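Local coordinates for protein GNA33 (Neisseria gonorrhoeae FA 1090, PDB 2G5D) that probably cleaves peptidoglycan as an exolytic transglycosylase, cutting between N-acetylmuramic acid and N-acetylglucosamine and leaving a 1,6-anhydro bond in the muramic acid residue, at residues G32-V35 / A40-T43; Q63-G68 / K96-R101; T104-A109 / G415-Y420; V327-T332 / I347-P352; R368-Q373 / V383-F388. All coordinates share one frame; numbering follows the deposited sequence.

Interaction 1. Residues G32-V35 / A40-T43; sequences GTTV and AVYT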
# COMPACT_ATOMS: atom_id res chain seq x y z
N GLY A 32 -26.46 18.20 -4.90
CA GLY A 32 -25.96 19.22 -5.81
C GLY A 32 -24.89 20.14 -5.22
O GLY A 32 -24.37 20.99 -5.93
N THR A 33 -24.58 19.99 -3.94
CA THR A 33 -23.54 20.83 -3.29
C THR A 33 -22.17 20.51 -3.87
O THR A 33 -21.84 19.36 -4.09
CB THR A 33 -23.52 20.68 -1.73
OG1 THR A 33 -24.77 21.13 -1.19
CG2 THR A 33 -22.40 21.50 -1.08
N THR A 34 -21.38 21.55 -4.14
CA THR A 34 -20.09 21.36 -4.78
C THR A 34 -18.94 21.95 -3.96
O THR A 34 -19.13 22.93 -3.23
CB THR A 34 -20.07 21.94 -6.23
OG1 THR A 34 -20.73 23.20 -6.23
CG2 THR A 34 -20.81 21.04 -7.20
N VAL A 35 -17.77 21.33 -4.07
CA VAL A 35 -16.51 21.82 -3.53
C VAL A 35 -15.52 21.60 -4.66
O VAL A 35 -15.62 20.62 -5.40
CB VAL A 35 -16.04 21.00 -2.26
CG1 VAL A 35 -14.58 21.25 -1.95
CG2 VAL A 35 -16.87 21.35 -1.04
N ALA A 40 -10.18 19.27 -9.27
CA ALA A 40 -11.23 18.36 -8.82
C ALA A 40 -12.51 19.07 -8.39
O ALA A 40 -12.49 20.20 -7.86
CB ALA A 40 -10.72 17.42 -7.70
N VAL A 41 -13.63 18.41 -8.65
CA VAL A 41 -14.95 18.90 -8.23
C VAL A 41 -15.73 17.78 -7.53
O VAL A 41 -15.89 16.68 -8.04
CB VAL A 41 -15.75 19.55 -9.43
CG1 VAL A 41 -17.14 20.00 -9.00
CG2 VAL A 41 -15.00 20.74 -10.00
N TYR A 42 -16.19 18.06 -6.31
CA TYR A 42 -16.96 17.08 -5.54
C TYR A 42 -18.42 17.51 -5.46
O TYR A 42 -18.69 18.65 -5.11
CB TYR A 42 -16.41 16.98 -4.13
CG TYR A 42 -14.91 16.77 -4.00
CD1 TYR A 42 -14.05 17.86 -3.97
CD2 TYR A 42 -14.36 15.48 -3.85
CE1 TYR A 42 -12.68 17.71 -3.84
CE2 TYR A 42 -12.96 15.32 -3.70
CZ TYR A 42 -12.14 16.45 -3.68
OH TYR A 42 -10.77 16.38 -3.55
N THR A 43 -19.35 16.61 -5.78
CA THR A 43 -20.77 16.93 -5.84
C THR A 43 -21.56 15.96 -4.99
O THR A 43 -21.46 14.75 -5.18
CB THR A 43 -21.31 16.91 -7.31
OG1 THR A 43 -20.49 17.76 -8.12
CG2 THR A 43 -22.76 17.40 -7.43
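Val-35 CG1 is turned opposite its backbone N (chi1 164°), while the ring of Tyr-42 is swung beside its own N (chi1 -51°). These torsions bring Val-35 CG1 to 4.0 Å from Tyr-42 CD1. The two side chains occupy the same face of the hairpin and meet at a slant. Tyr-42 CD1 also lies 3.5 Å from Val-35 O, which sits at the ring edge near its plane.

The same two residues form an antiparallel hydrogen-bonded pair. The bond from Tyr-42 N to Val-35 O, 2.8 Å, is almost straight (173°). Val-35 N donates to Tyr-42 O at 3.0 Å in a more bent bond. Tyr-42 O also takes a CA-H...O contact from Thr-34 CA at 3.1 Å.

Thr-34 and Thr-43, the neighbouring non-hydrogen-bonded pair, lie side by side on the other face. Thr-34 CG2 comes to 3.4 Å from Thr-43 OG1.

The Tyr-42 hydroxyl is hydrogen-bonded to Tyr-346 O. Val-35 and Tyr-42 both pack on Trp-106. The segments belong to the beta hairpin of strands 34-37 and 40-44. Strand 40-44 pairs antiparallel with strand 103-110 through backbone bonds of Val-41 with Ala-109 and Thr-43 with Gln-107.

Interaction 2. Residues Q63-G68 / K96-R101; sequences QSFRLG and KRFFER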
# COMPACT_ATOMS: atom_id res chain seq x y z
N GLN A 63 -17.26 -3.97 8.69
CA GLN A 63 -16.01 -4.57 9.20
C GLN A 63 -14.79 -3.74 8.80
O GLN A 63 -13.95 -3.40 9.64
CB GLN A 63 -15.84 -6.00 8.68
CG GLN A 63 -16.72 -7.02 9.38
CD GLN A 63 -16.63 -8.37 8.73
OE1 GLN A 63 -17.04 -8.54 7.57
NE2 GLN A 63 -16.10 -9.32 9.44
N SER A 64 -14.70 -3.40 7.52
CA SER A 64 -13.55 -2.67 7.00
C SER A 64 -13.46 -1.28 7.65
O SER A 64 -12.38 -0.87 8.11
CB SER A 64 -13.66 -2.61 5.48
OG SER A 64 -12.50 -2.07 4.88
N PHE A 65 -14.58 -0.56 7.74
CA PHE A 65 -14.61 0.77 8.41
C PHE A 65 -14.17 0.73 9.88
O PHE A 65 -13.42 1.60 10.34
CB PHE A 65 -15.99 1.47 8.28
CG PHE A 65 -15.99 2.91 8.77
CD1 PHE A 65 -15.24 3.89 8.13
CD2 PHE A 65 -16.73 3.27 9.89
CE1 PHE A 65 -15.23 5.22 8.60
CE2 PHE A 65 -16.74 4.60 10.38
CZ PHE A 65 -15.99 5.57 9.73
N ARG A 66 -14.67 -0.26 10.62
CA ARG A 66 -14.32 -0.51 12.04
C ARG A 66 -12.82 -0.72 12.25
O ARG A 66 -12.27 -0.22 13.23
CB ARG A 66 -15.08 -1.74 12.61
CG ARG A 66 -16.55 -1.52 13.06
CD ARG A 66 -16.94 -2.71 13.97
NE ARG A 66 -18.37 -2.76 14.29
CZ ARG A 66 -18.93 -3.65 15.11
NH1 ARG A 66 -18.18 -4.57 15.72
NH2 ARG A 66 -20.24 -3.64 15.33
N LEU A 67 -12.17 -1.45 11.34
CA LEU A 67 -10.71 -1.62 11.39
C LEU A 67 -9.96 -0.27 11.25
O LEU A 67 -9.01 0.00 11.98
CB LEU A 67 -10.25 -2.62 10.31
CG LEU A 67 -10.66 -4.10 10.42
CD1 LEU A 67 -10.60 -4.84 9.06
CD2 LEU A 67 -9.84 -4.84 11.43
N GLY A 68 -10.39 0.57 10.31
CA GLY A 68 -9.78 1.88 10.13
C GLY A 68 -9.97 2.78 11.35
O GLY A 68 -9.10 3.57 11.67
N LYS A 96 -26.09 -0.95 6.16
CA LYS A 96 -26.60 -0.04 5.12
C LYS A 96 -27.19 1.25 5.71
O LYS A 96 -26.89 2.36 5.25
CB LYS A 96 -27.67 -0.71 4.27
CG LYS A 96 -28.20 0.18 3.15
CD LYS A 96 -29.07 -0.62 2.23
CE LYS A 96 -30.27 0.16 1.80
NZ LYS A 96 -31.39 -0.77 1.51
N ARG A 97 -28.05 1.07 6.71
CA ARG A 97 -28.70 2.22 7.36
C ARG A 97 -27.76 3.17 8.05
O ARG A 97 -27.98 4.37 8.00
CB ARG A 97 -29.84 1.77 8.27
CG ARG A 97 -31.01 1.46 7.44
CD ARG A 97 -31.66 0.14 7.79
NE ARG A 97 -32.73 0.31 8.76
CZ ARG A 97 -34.01 0.52 8.43
NH1 ARG A 97 -34.92 0.65 9.39
NH2 ARG A 97 -34.36 0.58 7.15
N PHE A 98 -26.70 2.62 8.65
CA PHE A 98 -25.55 3.36 9.18
C PHE A 98 -24.85 4.25 8.12
O PHE A 98 -24.57 5.42 8.38
CB PHE A 98 -24.55 2.38 9.79
CG PHE A 98 -23.22 2.99 10.17
CD1 PHE A 98 -23.13 3.89 11.25
CD2 PHE A 98 -22.06 2.65 9.48
CE1 PHE A 98 -21.91 4.45 11.59
CE2 PHE A 98 -20.83 3.20 9.83
CZ PHE A 98 -20.76 4.10 10.88
N PHE A 99 -24.57 3.69 6.94
CA PHE A 99 -23.88 4.44 5.89
C PHE A 99 -24.83 5.48 5.27
O PHE A 99 -24.39 6.53 4.85
CB PHE A 99 -23.23 3.52 4.81
CG PHE A 99 -22.05 2.71 5.32
CD1 PHE A 99 -22.12 1.32 5.42
CD2 PHE A 99 -20.86 3.36 5.74
CE1 PHE A 99 -21.01 0.56 5.91
CE2 PHE A 99 -19.76 2.61 6.23
CZ PHE A 99 -19.83 1.22 6.31
N GLU A 100 -26.12 5.17 5.20
CA GLU A 100 -27.14 6.11 4.70
C GLU A 100 -27.46 7.28 5.63
O GLU A 100 -27.67 8.42 5.17
CB GLU A 100 -28.43 5.37 4.38
CG GLU A 100 -28.27 4.52 3.13
CD GLU A 100 -29.52 3.73 2.82
OE1 GLU A 100 -29.59 3.21 1.69
OE2 GLU A 100 -30.40 3.61 3.69
N ARG A 101 -27.48 6.98 6.92
CA ARG A 101 -27.92 7.88 7.95
C ARG A 101 -26.84 8.83 8.43
O ARG A 101 -27.15 9.94 8.83
CB ARG A 101 -28.50 7.10 9.14
CG ARG A 101 -29.97 6.74 8.91
CD ARG A 101 -30.46 5.63 9.79
NE ARG A 101 -31.79 5.18 9.36
CZ ARG A 101 -32.72 4.68 10.16
NH1 ARG A 101 -32.48 4.54 11.47
NH2 ARG A 101 -33.90 4.30 9.66
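Ser-64 O, in the residue just before Phe-65, accepts two hydrogen bonds, one from Gly-68 N at 3.3 Å within the helix and one from Gln-373 NE2. Phe-65 itself meets Phe-98 and Phe-99. No hydrogen bond crosses between the segments. Three phenylalanines make the whole contact, and all are buried.

Phe-65 and Phe-98 both reach out with CG opposite the backbone N (chi1 -172° and 171°). Their side chains cross at about a right angle. Phe-98 uses its edge: its CZ lies 4.1 Å from Phe-65 CE2, and its CE2 lies 4.1 Å from Phe-65 CD2. Phe-99 touches nearer the root of the same side chain. Its CZ, again a ring edge, is 4.3 Å from Phe-65 CB. Phe-98 CD2 sits over the centre of one Phe-99 ring face, 3.9 Å above the plane, which links the two rings of helix 92-102.

The helix backbones stay well apart, with the CA atoms of Phe-65 and Phe-99 10.3 Å from each other. The rings bridge that distance between helix 58-72 and helix 92-102. Helix 79-86 closes on the group through Val-81 and Ala-85. Strand 365-375 lines it with Met-371 against Phe-65 and Leu-369 against Phe-99.

Interaction 3. Residues T104-A109 / G415-Y420; sequences TPWQVA and GMKPEY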
# COMPACT_ATOMS: atom_id res chain seq x y z
N THR A 104 -22.69 11.31 3.77
CA THR A 104 -23.16 11.90 2.52
C THR A 104 -22.19 11.52 1.40
O THR A 104 -20.96 11.63 1.58
CB THR A 104 -23.25 13.46 2.66
OG1 THR A 104 -24.25 13.78 3.62
CG2 THR A 104 -23.58 14.13 1.31
N PRO A 105 -22.72 11.06 0.24
CA PRO A 105 -21.84 10.74 -0.88
C PRO A 105 -21.46 11.98 -1.73
O PRO A 105 -22.32 12.79 -2.11
CB PRO A 105 -22.67 9.74 -1.72
CG PRO A 105 -23.97 9.54 -0.99
CD PRO A 105 -24.12 10.74 -0.09
N TRP A 106 -20.18 12.11 -2.01
CA TRP A 106 -19.64 13.16 -2.88
C TRP A 106 -19.05 12.51 -4.11
O TRP A 106 -17.98 11.89 -4.02
CB TRP A 106 -18.55 13.98 -2.19
CG TRP A 106 -19.04 14.74 -0.99
CD1 TRP A 106 -19.27 14.22 0.26
CD2 TRP A 106 -19.37 16.13 -0.92
NE1 TRP A 106 -19.70 15.22 1.10
CE2 TRP A 106 -19.76 16.40 0.41
CE3 TRP A 106 -19.34 17.19 -1.85
CZ2 TRP A 106 -20.14 17.68 0.84
CZ3 TRP A 106 -19.72 18.48 -1.42
CH2 TRP A 106 -20.12 18.71 -0.09
N GLN A 107 -19.75 12.66 -5.24
CA GLN A 107 -19.23 12.19 -6.53
C GLN A 107 -17.99 13.00 -6.93
O GLN A 107 -17.98 14.23 -6.80
CB GLN A 107 -20.31 12.29 -7.60
CG GLN A 107 -19.83 11.74 -8.92
CD GLN A 107 -20.94 11.58 -9.93
OE1 GLN A 107 -21.75 12.48 -10.12
NE2 GLN A 107 -20.97 10.42 -10.60
N VAL A 108 -16.96 12.31 -7.40
CA VAL A 108 -15.64 12.91 -7.63
C VAL A 108 -15.36 13.08 -9.13
O VAL A 108 -15.46 12.11 -9.90
CB VAL A 108 -14.50 12.09 -6.94
CG1 VAL A 108 -13.13 12.78 -7.15
CG2 VAL A 108 -14.78 11.91 -5.43
N ALA A 109 -15.09 14.32 -9.54
CA ALA A 109 -14.55 14.57 -10.88
C ALA A 109 -13.13 15.10 -10.78
O ALA A 109 -12.85 16.00 -9.99
CB ALA A 109 -15.44 15.53 -11.68
N GLY A 415 -22.02 16.80 6.98
CA GLY A 415 -21.48 18.08 7.41
C GLY A 415 -20.02 18.29 7.06
O GLY A 415 -19.58 19.41 6.84
N MET A 416 -19.26 17.20 7.01
CA MET A 416 -17.85 17.29 6.64
C MET A 416 -17.70 17.36 5.11
O MET A 416 -18.20 16.50 4.38
CB MET A 416 -17.06 16.12 7.23
CG MET A 416 -15.59 16.10 6.85
SD MET A 416 -14.77 14.51 7.16
CE MET A 416 -14.82 14.46 8.95
N LYS A 417 -17.00 18.38 4.65
CA LYS A 417 -16.80 18.57 3.22
C LYS A 417 -15.51 17.89 2.78
O LYS A 417 -14.58 17.75 3.57
CB LYS A 417 -16.84 20.06 2.86
CG LYS A 417 -18.27 20.63 2.89
CD LYS A 417 -18.43 21.87 2.06
CE LYS A 417 -18.53 23.10 2.94
NZ LYS A 417 -19.83 23.11 3.63
N PRO A 418 -15.46 17.46 1.51
CA PRO A 418 -14.20 17.01 0.97
C PRO A 418 -13.28 18.23 0.80
O PRO A 418 -13.73 19.38 0.82
CB PRO A 418 -14.60 16.40 -0.36
CG PRO A 418 -15.83 17.11 -0.74
CD PRO A 418 -16.54 17.41 0.52
N GLU A 419 -11.99 17.99 0.67
CA GLU A 419 -11.09 19.09 0.58
C GLU A 419 -9.90 18.68 -0.25
O GLU A 419 -9.37 17.58 -0.10
CB GLU A 419 -10.64 19.49 1.99
CG GLU A 419 -9.71 20.65 2.05
CD GLU A 419 -9.20 20.89 3.46
OE1 GLU A 419 -9.76 20.30 4.41
OE2 GLU A 419 -8.23 21.67 3.61
N TYR A 420 -9.51 19.57 -1.15
CA TYR A 420 -8.27 19.45 -1.85
C TYR A 420 -7.16 19.86 -0.88
O TYR A 420 -7.22 20.95 -0.27
CB TYR A 420 -8.29 20.30 -3.12
CG TYR A 420 -6.95 20.46 -3.80
CD1 TYR A 420 -6.38 21.73 -3.98
CD2 TYR A 420 -6.24 19.35 -4.26
CE1 TYR A 420 -5.14 21.88 -4.60
CE2 TYR A 420 -5.02 19.48 -4.87
CZ TYR A 420 -4.47 20.74 -5.04
OH TYR A 420 -3.26 20.85 -5.66
O HOH W 1 -20.25 14.96 4.00
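Trp-106 and Pro-418 cross at about a right angle, with the proline pressed onto one indole face. Pro-418 CD stands almost directly over the six-membered ring. It is 3.4 Å from the centroid and 12° off the ring normal, a close CH-pi contact. Pro-418 CG reaches the same indole nearer the strand backbone, 3.7 Å from Trp-106 CE3. The indole is put there by a chi1 of -64°, with CG beside the backbone N.

Lys-417 meets the far end of the indole at a slant. Its CG is 4.0 Å from Trp-106 CH2. Beyond this point the chain bends and leads away, and NZ makes a long, weak ion pair with Asp-29.

The indole N-H turns to a water in the ring plane, at the edge. Trp-106 NE1 donates to this water at 3.0 Å. The water also bonds to Met-416 O, 2.6 Å away. NE1 itself is 3.8 Å from Met-416 O and has no direct hydrogen bond to it, so the water joins the two segments.

Tyr-42 also packs on Pro-418. The tail 415-420 follows strand 403-413 and lies back across its residues Gln-410 and Leu-412 through Pro-418. Strand 103-110, which carries Trp-106, lies between strands 40-44 and 403-413.

Interaction 4. Residues V327-T332 / I347-P352; sequences VGALGT and ITLGAP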
# COMPACT_ATOMS: atom_id res chain seq x y z
N VAL A 327 -0.52 -3.55 6.98
CA VAL A 327 -0.86 -2.28 7.58
C VAL A 327 -0.60 -1.18 6.55
O VAL A 327 0.53 -1.06 6.05
CB VAL A 327 -0.10 -2.10 8.92
CG1 VAL A 327 -0.14 -0.67 9.37
CG2 VAL A 327 -0.70 -3.00 9.97
N GLY A 328 -1.64 -0.43 6.21
CA GLY A 328 -1.55 0.64 5.22
C GLY A 328 -1.24 2.02 5.79
O GLY A 328 -0.83 2.15 6.96
N ALA A 329 -1.45 3.05 4.97
CA ALA A 329 -1.13 4.44 5.30
C ALA A 329 -1.86 4.94 6.55
O ALA A 329 -1.34 5.77 7.27
CB ALA A 329 -1.44 5.34 4.13
N LEU A 330 -3.08 4.44 6.77
CA LEU A 330 -3.86 4.77 7.97
C LEU A 330 -3.29 4.11 9.24
O LEU A 330 -3.65 4.50 10.38
CB LEU A 330 -5.34 4.40 7.74
CG LEU A 330 -6.46 4.65 8.77
CD1 LEU A 330 -6.44 6.07 9.33
CD2 LEU A 330 -7.84 4.33 8.14
N GLY A 331 -2.41 3.13 9.06
CA GLY A 331 -1.74 2.49 10.20
C GLY A 331 -2.54 1.33 10.74
O GLY A 331 -2.30 0.85 11.86
N THR A 332 -3.52 0.89 9.94
CA THR A 332 -4.44 -0.19 10.32
C THR A 332 -4.41 -1.33 9.29
O THR A 332 -4.09 -1.10 8.11
CB THR A 332 -5.91 0.33 10.53
OG1 THR A 332 -6.40 0.93 9.31
CG2 THR A 332 -5.98 1.33 11.68
N ILE A 347 -8.58 12.57 -1.64
CA ILE A 347 -9.43 11.71 -0.81
C ILE A 347 -9.02 11.81 0.65
O ILE A 347 -7.83 11.75 0.97
CB ILE A 347 -9.40 10.19 -1.24
CG1 ILE A 347 -9.69 10.02 -2.75
CG2 ILE A 347 -10.33 9.33 -0.35
CD1 ILE A 347 -10.96 10.70 -3.25
N THR A 348 -10.02 11.99 1.52
CA THR A 348 -9.79 12.06 2.96
C THR A 348 -9.45 10.64 3.44
O THR A 348 -10.16 9.69 3.11
CB THR A 348 -11.02 12.65 3.69
OG1 THR A 348 -11.30 13.96 3.15
CG2 THR A 348 -10.74 12.80 5.18
N LEU A 349 -8.34 10.51 4.16
CA LEU A 349 -7.83 9.19 4.54
C LEU A 349 -8.75 8.54 5.58
O LEU A 349 -9.08 9.15 6.58
CB LEU A 349 -6.36 9.22 5.02
CG LEU A 349 -5.67 7.86 5.20
CD1 LEU A 349 -5.44 7.12 3.85
CD2 LEU A 349 -4.37 8.03 5.95
N GLY A 350 -9.17 7.31 5.31
CA GLY A 350 -10.13 6.58 6.14
C GLY A 350 -11.55 6.53 5.60
O GLY A 350 -12.37 5.76 6.09
N ALA A 351 -11.86 7.34 4.59
CA ALA A 351 -13.22 7.55 4.15
C ALA A 351 -13.77 6.33 3.45
O ALA A 351 -13.07 5.67 2.70
CB ALA A 351 -13.33 8.76 3.24
N PRO A 352 -15.05 6.01 3.71
CA PRO A 352 -15.72 5.06 2.81
C PRO A 352 -15.70 5.57 1.35
O PRO A 352 -15.87 6.76 1.08
CB PRO A 352 -17.15 4.99 3.39
CG PRO A 352 -16.96 5.36 4.87
CD PRO A 352 -15.91 6.44 4.84
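Leu-349 CD2 presses against the backbone of the loop 327-332, 3.9 Å from Leu-330 CA. The same methyl is 4.2 Å from Leu-330 CB and 4.4 Å from Ala-329 CB. Leu-330 returns the contact: its CD2 lies 3.8 Å from Gly-350 CA. Each leucine thus rests on the backbone of the other loop. Both extend with CG opposite the backbone N (chi1 -170° for Leu-349, -178° for Leu-330), which carries their methyls across. No hydrogen bond joins the segments.

Each loop is shaped by a beta turn. Gly-328 to Gly-331 is a type I turn closed by Gly-331 N to Gly-328 O at 2.8 Å. Thr-348 to Ala-351 is a type II turn. Gly-350 holds its third position with a positive phi of 102°, the usual place for glycine in this turn. The second turn lies in the 3D domain, whose family is related to the double-psi beta barrels, and leads into strand 352-358.

The C-terminal part of strand 365-375 bonds to both turns. Gly-350 and Ala-351 bond by their backbones to Ala-372, and Leu-330 to Gln-373. Ala-329 N donates to Asp-374 OD2. Leu-330 O accepts from Asn-71 ND2.

Interaction 5. Residues R368-Q373 / V383-F388; sequences RLIMAQ and VRVDYF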
# COMPACT_ATOMS: atom_id res chain seq x y z
N ARG A 368 -18.56 -1.60 -5.33
CA ARG A 368 -18.16 -1.95 -3.99
C ARG A 368 -18.01 -0.73 -3.12
O ARG A 368 -17.37 0.23 -3.52
CB ARG A 368 -16.80 -2.69 -4.03
CG ARG A 368 -16.84 -4.11 -4.62
CD ARG A 368 -16.92 -5.14 -3.50
NE ARG A 368 -17.37 -6.43 -4.02
CZ ARG A 368 -16.57 -7.43 -4.41
NH1 ARG A 368 -15.23 -7.32 -4.36
NH2 ARG A 368 -17.13 -8.55 -4.86
N LEU A 369 -18.60 -0.76 -1.92
CA LEU A 369 -18.22 0.23 -0.90
C LEU A 369 -16.99 -0.25 -0.17
O LEU A 369 -17.08 -1.09 0.75
CB LEU A 369 -19.35 0.51 0.09
CG LEU A 369 -19.03 1.64 1.09
CD1 LEU A 369 -18.79 2.94 0.34
CD2 LEU A 369 -20.19 1.78 2.07
N ILE A 370 -15.83 0.30 -0.56
CA ILE A 370 -14.54 0.03 0.10
C ILE A 370 -14.16 1.16 1.06
O ILE A 370 -14.84 2.14 1.12
CB ILE A 370 -13.43 -0.23 -0.94
CG1 ILE A 370 -13.03 1.06 -1.67
CG2 ILE A 370 -13.90 -1.36 -1.93
CD1 ILE A 370 -11.67 1.04 -2.32
N MET A 371 -13.08 0.97 1.81
CA MET A 371 -12.51 2.01 2.66
C MET A 371 -11.16 2.45 2.11
O MET A 371 -10.32 1.63 1.77
CB MET A 371 -12.40 1.53 4.11
CG MET A 371 -13.73 0.97 4.68
SD MET A 371 -15.03 2.20 4.88
CE MET A 371 -16.34 1.32 4.03
N ALA A 372 -11.00 3.77 2.00
CA ALA A 372 -9.78 4.40 1.49
C ALA A 372 -8.81 4.58 2.65
O ALA A 372 -8.81 5.61 3.35
CB ALA A 372 -10.13 5.72 0.87
N GLN A 373 -7.99 3.56 2.87
CA GLN A 373 -7.20 3.45 4.10
C GLN A 373 -5.70 3.37 3.82
O GLN A 373 -4.89 3.19 4.73
CB GLN A 373 -7.66 2.23 4.88
CG GLN A 373 -9.07 2.34 5.45
CD GLN A 373 -9.51 1.03 6.08
OE1 GLN A 373 -8.93 -0.01 5.81
NE2 GLN A 373 -10.55 1.09 6.92
N VAL A 383 -9.75 10.77 -9.23
CA VAL A 383 -10.37 9.47 -9.46
C VAL A 383 -9.28 8.44 -9.79
O VAL A 383 -8.91 8.24 -10.95
CB VAL A 383 -11.48 9.50 -10.59
CG1 VAL A 383 -12.28 8.21 -10.58
CG2 VAL A 383 -12.42 10.72 -10.46
N ARG A 384 -8.77 7.79 -8.75
CA ARG A 384 -7.63 6.88 -8.87
C ARG A 384 -7.58 5.93 -7.67
O ARG A 384 -7.33 6.37 -6.55
CB ARG A 384 -6.32 7.68 -9.02
CG ARG A 384 -5.04 6.86 -9.34
CD ARG A 384 -5.08 6.20 -10.71
NE ARG A 384 -3.90 5.35 -10.85
CZ ARG A 384 -3.88 4.06 -10.56
NH1 ARG A 384 -4.99 3.42 -10.17
NH2 ARG A 384 -2.74 3.40 -10.69
N VAL A 385 -7.83 4.64 -7.91
CA VAL A 385 -7.87 3.64 -6.82
C VAL A 385 -6.99 2.40 -7.04
O VAL A 385 -7.09 1.72 -8.07
CB VAL A 385 -9.35 3.18 -6.50
CG1 VAL A 385 -9.38 2.16 -5.31
CG2 VAL A 385 -10.26 4.39 -6.20
N ASP A 386 -6.13 2.09 -6.07
CA ASP A 386 -5.46 0.80 -6.09
C ASP A 386 -6.29 -0.11 -5.19
O ASP A 386 -6.38 0.08 -3.97
CB ASP A 386 -4.01 0.91 -5.60
CG ASP A 386 -3.07 -0.08 -6.30
OD1 ASP A 386 -3.40 -0.63 -7.37
OD2 ASP A 386 -1.97 -0.29 -5.76
N TYR A 387 -6.91 -1.09 -5.81
CA TYR A 387 -7.90 -1.92 -5.18
C TYR A 387 -7.19 -3.07 -4.47
O TYR A 387 -6.48 -3.84 -5.11
CB TYR A 387 -8.87 -2.42 -6.27
CG TYR A 387 -10.05 -3.18 -5.73
CD1 TYR A 387 -11.23 -2.53 -5.41
CD2 TYR A 387 -9.98 -4.54 -5.54
CE1 TYR A 387 -12.32 -3.24 -4.89
CE2 TYR A 387 -11.06 -5.26 -5.02
CZ TYR A 387 -12.21 -4.60 -4.70
OH TYR A 387 -13.28 -5.30 -4.22
N PHE A 388 -7.33 -3.17 -3.14
CA PHE A 388 -6.62 -4.21 -2.40
C PHE A 388 -7.38 -5.53 -2.45
O PHE A 388 -8.50 -5.64 -1.95
CB PHE A 388 -6.29 -3.79 -0.95
CG PHE A 388 -5.54 -4.85 -0.18
CD1 PHE A 388 -4.27 -5.25 -0.59
CD2 PHE A 388 -6.13 -5.48 0.91
CE1 PHE A 388 -3.59 -6.24 0.07
CE2 PHE A 388 -5.45 -6.47 1.58
CZ PHE A 388 -4.17 -6.85 1.17
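Strands 365-375 and 384-391 of the barrel-like 3D domain face each other here through Arg-368, Ile-370, Val-385 and Tyr-387. The two strands do not pair with each other. Both pair instead with strand 339-342. The axes of the two short segments approach to 9.1 Å, with their directions 106° apart, consistent with strands meeting across a barrel interior. Side chains therefore make the contact.

Ile-370 sits in the middle. Its CG1 stands between the backbone N and the carbonyl carbon, which sends CD1 toward Val-385. The two side chains meet tip to tip, Ile-370 CD1 to Val-385 CG1 at 3.9 Å. The other branch, Ile-370 CG2, lies 3.8 Å from Tyr-387 CE1, approaching the ring at a slant.

The polar end is at Arg-368. Its chain bends at chi2 and crosses Tyr-387 at about a right angle, with the guanidinium and ring planes 37° apart. Glu-337 OE2 forms a salt bridge with the same nitrogen, NH1, and probably helps fix the guanidinium. Arg-368 NH1 donates to Tyr-387 OH at 2.8 Å with an N-H...O angle of 144°, and the hydroxyl oxygen lies close to the guanidinium plane, at its edge.

From the N terminus, interaction 1 closes first, as a short hairpin. Interaction 2 follows and closes a mostly helical loop of 27 residues. Its second segment lies on helix 92-102, which runs straight into strand 103-110. There interaction 3 opens, and it closes only near the C terminus, spanning 305 residues. Interactions 4 and 5 are both nested inside that loop, one after the other. No loops cross. Interactions 1 and 3 adjoin through strands 40-44 and 103-110, their centres about 7 Å apart. Interactions 4 and 5 join through Ala-372. Interaction 2 reaches both, through Gly-68 to Leu-330 and Ser-64 to Gln-373, and so ties the helices to the 3D domain.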